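Local coordinates for putative adhesin (Komagataella phaffii, PDB 5FX8), which is a putative, probably GPI-anchored adhesion protein that may take part in cell-cell interaction, represented here by its N-terminal part, at residues D148-S156 with F166-G174. Residues are numbered along the deposited sequence; the frame is centred on the assembly and turned at random.
Sequences DRSQPIKLS and FVDIPGAFG
A salt bridge ties Arg149, in the loop leading into strand 153-158, to Asp168 on strand 162-170. NH1 and NH2 of Arg149 approach end-on and converge on Asp168 OD2, NH1 lying 2.7 Å away. That oxygen sits almost in the guanidinium plane, whereas the carboxylate is turned 40° from it; NH1 comes from the anti side and NH2 from above the carboxylate. A bend at chi2 (-43°) carries the Arg149 chain round to this edge. Arg262 makes a second salt bridge to Asp168 OD2; sharing by two arginines probably favours a charged carboxylate.

The backbones bond in two hydrogen-bonded pairs. Ile153 and Asp168 exchange N-H and C=O, with Ile153 O to Asp168 N at 3.0 Å; Leu155 and Phe166 do likewise, Leu155 N lying 2.8 Å from Phe166 O. Between them Lys154 and Val167 form a non-hydrogen-bonded pair, and Lys154 NZ leads away to hydrogen-bond Glu301 O and Asn278 OD1.

Side-chain packing follows the two faces. Ile153 CG1 packs on the CB methylene of Asp168 at 3.7 Å, beside the apolar pair Leu155 CB and Phe166 CB (4.0 Å), while on the Lys154 side Pro152 CB meets Ile169 CD1 at 3.9 Å, against Val282 of the facing sheet. Past the strands, Pro170 CD lies 3.3 Å from Gln151 O, and the type I turn Pro170-Phe173 brings Phe173 CD2, at the ring edge, to 3.5 Å from Ser150 O.

These segments belong to an antiparallel beta hairpin at the border of one five-stranded sheet in the beta sandwich of the second cohesin-like domain.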
ATOM      1  N   ASP C 148      24.598 -25.517  30.646  1.00 25.55           N
ATOM      2  CA  ASP C 148      25.257 -24.915  29.496  1.00 26.39           C
ATOM      3  C   ASP C 148      24.209 -24.292  28.575  1.00 32.23           C
ATOM      4  O   ASP C 148      23.449 -25.006  27.915  1.00 32.94           O
ATOM      5  CB  ASP C 148      26.067 -25.982  28.778  1.00 27.82           C
ATOM      6  CG  ASP C 148      26.861 -25.431  27.647  1.00 29.36           C
ATOM      7  OD1 ASP C 148      26.881 -24.208  27.521  1.00 36.49           O
ATOM      8  OD2 ASP C 148      27.493 -26.203  26.905  1.00 28.90           O
ATOM      9  N   ARG C 149      24.156 -22.961  28.520  1.00 31.48           N
ATOM     10  CA  ARG C 149      23.154 -22.272  27.719  1.00 26.81           C
ATOM     11  C   ARG C 149      23.758 -21.632  26.486  1.00 26.62           C
ATOM     12  O   ARG C 149      23.315 -20.568  26.064  1.00 32.85           O
ATOM     13  CB  ARG C 149      22.418 -21.217  28.539  1.00 29.63           C
ATOM     14  CG  ARG C 149      21.553 -21.758  29.668  1.00 28.85           C
ATOM     15  CD  ARG C 149      20.771 -22.969  29.217  1.00 28.57           C
ATOM     16  NE  ARG C 149      19.607 -23.241  30.042  1.00 23.22           N
ATOM     17  CZ  ARG C 149      18.848 -24.310  29.879  1.00 24.07           C
ATOM     18  NH1 ARG C 149      19.162 -25.175  28.941  1.00 24.83           N
ATOM     19  NH2 ARG C 149      17.791 -24.519  30.640  1.00 25.05           N
ATOM     20  N   SER C 150      24.771 -22.263  25.907  1.00 28.10           N
ATOM     21  CA  SER C 150      25.443 -21.760  24.716  1.00 28.80           C
ATOM     22  C   SER C 150      25.284 -22.679  23.521  1.00 28.48           C
ATOM     23  O   SER C 150      25.844 -22.397  22.463  1.00 28.04           O
ATOM     24  CB  SER C 150      26.936 -21.566  24.985  1.00 30.39           C
ATOM     25  OG  SER C 150      27.629 -22.802  24.819  1.00 43.15           O
ATOM     26  N   GLN C 151      24.572 -23.774  23.668  1.00 27.44           N
ATOM     27  CA  GLN C 151      24.347 -24.697  22.580  1.00 23.76           C
ATOM     28  C   GLN C 151      23.220 -25.616  23.007  1.00 25.23           C
ATOM     29  O   GLN C 151      22.828 -25.595  24.174  1.00 26.33           O
ATOM     30  CB  GLN C 151      25.619 -25.471  22.266  1.00 26.90           C
ATOM     31  CG  GLN C 151      26.195 -26.176  23.453  1.00 29.32           C
ATOM     32  CD  GLN C 151      27.365 -27.044  23.081  1.00 29.91           C
ATOM     33  OE1 GLN C 151      27.489 -27.447  21.935  1.00 30.65           O
ATOM     34  NE2 GLN C 151      28.237 -27.333  24.046  1.00 29.15           N
ATOM     35  N   PRO C 152      22.653 -26.405  22.108  1.00 24.58           N
ATOM     36  CA  PRO C 152      21.648 -27.380  22.533  1.00 23.15           C
ATOM     37  C   PRO C 152      22.244 -28.401  23.486  1.00 23.80           C
ATOM     38  O   PRO C 152      23.311 -28.957  23.234  1.00 23.72           O
ATOM     39  CB  PRO C 152      21.216 -28.028  21.220  1.00 24.50           C
ATOM     40  CG  PRO C 152      21.565 -27.032  20.194  1.00 26.68           C
ATOM     41  CD  PRO C 152      22.806 -26.391  20.649  1.00 24.50           C
ATOM     42  N   ILE C 153      21.535 -28.653  24.581  1.00 20.78           N
ATOM     43  CA  ILE C 153      21.906 -29.685  25.528  1.00 22.75           C
ATOM     44  C   ILE C 153      20.783 -30.716  25.607  1.00 24.05           C
ATOM     45  O   ILE C 153      19.689 -30.507  25.101  1.00 28.73           O
ATOM     46  CB  ILE C 153      22.231 -29.116  26.913  1.00 22.33           C
ATOM     47  CG1 ILE C 153      21.010 -28.436  27.508  1.00 22.71           C
ATOM     48  CG2 ILE C 153      23.383 -28.161  26.811  1.00 24.74           C
ATOM     49  CD1 ILE C 153      21.245 -27.949  28.888  1.00 22.72           C
ATOM     50  N   LYS C 154      21.088 -31.851  26.245  1.00 23.62           N
ATOM     51  CA  LYS C 154      20.170 -32.961  26.455  1.00 19.63           C
ATOM     52  C   LYS C 154      20.195 -33.340  27.933  1.00 21.28           C
ATOM     53  O   LYS C 154      21.260 -33.355  28.543  1.00 22.91           O
ATOM     54  CB  LYS C 154      20.574 -34.146  25.584  1.00 20.14           C
ATOM     55  CG  LYS C 154      19.410 -35.010  25.206  1.00 23.65           C
ATOM     56  CD  LYS C 154      19.670 -36.448  25.448  1.00 22.26           C
ATOM     57  CE  LYS C 154      20.787 -36.921  24.610  1.00 26.69           C
ATOM     58  NZ  LYS C 154      20.972 -38.367  24.830  1.00 29.30           N
ATOM     59  N   LEU C 155      19.034 -33.627  28.525  1.00 23.67           N
ATOM     60  CA  LEU C 155      18.935 -33.991  29.939  1.00 21.36           C
ATOM     61  C   LEU C 155      18.078 -35.243  30.117  1.00 21.29           C
ATOM     62  O   LEU C 155      17.109 -35.432  29.383  1.00 26.21           O
ATOM     63  CB  LEU C 155      18.350 -32.833  30.767  1.00 20.35           C
ATOM     64  CG  LEU C 155      19.109 -31.498  30.708  1.00 22.45           C
ATOM     65  CD1 LEU C 155      18.418 -30.433  31.524  1.00 21.71           C
ATOM     66  CD2 LEU C 155      20.536 -31.630  31.166  1.00 20.99           C
ATOM     67  N   SER C 156      18.438 -36.108  31.077  1.00 23.23           N
ATOM     68  CA  SER C 156      17.701 -37.329  31.406  1.00 21.02           C
ATOM     69  C   SER C 156      16.970 -37.147  32.724  1.00 24.23           C
ATOM     70  O   SER C 156      17.458 -36.470  33.623  1.00 27.44           O
ATOM     71  CB  SER C 156      18.613 -38.557  31.567  1.00 21.87           C
ATOM     72  OG  SER C 156      19.492 -38.792  30.487  1.00 24.47           O
ATOM     73  N   PHE C 166      14.857 -34.228  27.969  1.00 21.67           N
ATOM     74  CA  PHE C 166      14.745 -32.796  27.716  1.00 20.95           C
ATOM     75  C   PHE C 166      15.805 -32.402  26.706  1.00 22.21           C
ATOM     76  O   PHE C 166      16.978 -32.733  26.877  1.00 26.96           O
ATOM     77  CB  PHE C 166      14.925 -31.961  28.987  1.00 22.43           C
ATOM     78  CG  PHE C 166      13.771 -32.039  29.951  1.00 23.18           C
ATOM     79  CD1 PHE C 166      12.545 -32.525  29.551  1.00 24.60           C
ATOM     80  CD2 PHE C 166      13.915 -31.623  31.257  1.00 23.05           C
ATOM     81  CE1 PHE C 166      11.474 -32.605  30.425  1.00 24.42           C
ATOM     82  CE2 PHE C 166      12.848 -31.705  32.141  1.00 29.30           C
ATOM     83  CZ  PHE C 166      11.620 -32.199  31.712  1.00 26.48           C
ATOM     84  N   VAL C 167      15.397 -31.706  25.656  1.00 21.00           N
ATOM     85  CA  VAL C 167      16.317 -31.088  24.714  1.00 20.05           C
ATOM     86  C   VAL C 167      16.109 -29.585  24.827  1.00 22.93           C
ATOM     87  O   VAL C 167      15.027 -29.074  24.509  1.00 22.97           O
ATOM     88  CB  VAL C 167      16.087 -31.576  23.279  1.00 22.73           C
ATOM     89  CG1 VAL C 167      17.101 -30.962  22.361  1.00 21.94           C
ATOM     90  CG2 VAL C 167      16.161 -33.095  23.210  1.00 22.85           C
ATOM     91  N   ASP C 168      17.120 -28.878  25.309  1.00 24.06           N
ATOM     92  CA  ASP C 168      17.054 -27.436  25.478  1.00 21.18           C
ATOM     93  C   ASP C 168      17.756 -26.744  24.323  1.00 22.35           C
ATOM     94  O   ASP C 168      18.893 -27.086  23.993  1.00 23.48           O
ATOM     95  CB  ASP C 168      17.691 -27.013  26.796  1.00 19.88           C
ATOM     96  CG  ASP C 168      16.793 -27.265  27.975  1.00 23.24           C
ATOM     97  OD1 ASP C 168      15.687 -27.788  27.765  1.00 24.64           O
ATOM     98  OD2 ASP C 168      17.183 -26.938  29.115  1.00 26.08           O
ATOM     99  N   ILE C 169      17.082 -25.773  23.717  1.00 22.54           N
ATOM    100  CA  ILE C 169      17.652 -24.944  22.663  1.00 22.45           C
ATOM    101  C   ILE C 169      17.782 -23.525  23.205  1.00 23.85           C
ATOM    102  O   ILE C 169      16.766 -22.877  23.490  1.00 23.69           O
ATOM    103  CB  ILE C 169      16.796 -24.953  21.396  1.00 23.76           C
ATOM    104  CG1 ILE C 169      16.391 -26.377  21.007  1.00 21.04           C
ATOM    105  CG2 ILE C 169      17.541 -24.203  20.314  1.00 25.01           C
ATOM    106  CD1 ILE C 169      17.481 -27.187  20.445  1.00 23.19           C
ATOM    107  N   PRO C 170      18.990 -22.998  23.359  1.00 25.55           N
ATOM    108  CA  PRO C 170      19.142 -21.633  23.872  1.00 26.66           C
ATOM    109  C   PRO C 170      19.021 -20.600  22.758  1.00 30.79           C
ATOM    110  O   PRO C 170      19.692 -20.687  21.727  1.00 28.02           O
ATOM    111  CB  PRO C 170      20.549 -21.643  24.474  1.00 27.56           C
ATOM    112  CG  PRO C 170      21.265 -22.635  23.694  1.00 26.78           C
ATOM    113  CD  PRO C 170      20.277 -23.689  23.266  1.00 24.01           C
ATOM    114  N   GLY C 171      18.147 -19.616  22.972  1.00 31.89           N
ATOM    115  CA  GLY C 171      18.066 -18.487  22.072  1.00 31.69           C
ATOM    116  C   GLY C 171      19.309 -17.635  22.066  1.00 36.46           C
ATOM    117  O   GLY C 171      19.582 -16.968  21.071  1.00 39.37           O
ATOM    118  N   ALA C 172      20.076 -17.663  23.129  1.00 37.60           N
ATOM    119  CA  ALA C 172      21.340 -16.962  23.164  1.00 38.53           C
ATOM    120  C   ALA C 172      22.384 -17.549  22.226  1.00 43.34           C
ATOM    121  O   ALA C 172      23.550 -17.198  22.342  1.00 52.45           O
ATOM    122  CB  ALA C 172      21.867 -16.959  24.593  1.00 37.89           C
ATOM    123  N   PHE C 173      22.040 -18.451  21.314  1.00 38.90           N
ATOM    124  CA  PHE C 173      22.952 -18.935  20.289  1.00 38.56           C
ATOM    125  C   PHE C 173      22.791 -18.099  19.031  1.00 45.82           C
ATOM    126  O   PHE C 173      23.755 -17.520  18.527  1.00 46.01           O
ATOM    127  CB  PHE C 173      22.652 -20.409  20.012  1.00 37.16           C
ATOM    128  CG  PHE C 173      23.492 -21.035  18.935  1.00 35.53           C
ATOM    129  CD1 PHE C 173      23.133 -20.941  17.608  1.00 35.13           C
ATOM    130  CD2 PHE C 173      24.602 -21.782  19.261  1.00 32.92           C
ATOM    131  CE1 PHE C 173      23.890 -21.540  16.633  1.00 33.73           C
ATOM    132  CE2 PHE C 173      25.358 -22.378  18.287  1.00 30.76           C
ATOM    133  CZ  PHE C 173      25.007 -22.261  16.979  1.00 30.44           C
ATOM    134  N   GLY C 174      21.567 -18.037  18.523  1.00 60.15           N
ATOM    135  CA  GLY C 174      21.216 -17.228  17.377  1.00 52.66           C
ATOM    136  C   GLY C 174      20.346 -16.053  17.802  1.00 56.47           C
ATOM    137  O   GLY C 174      20.402 -15.712  18.969  1.00 64.36           O
TER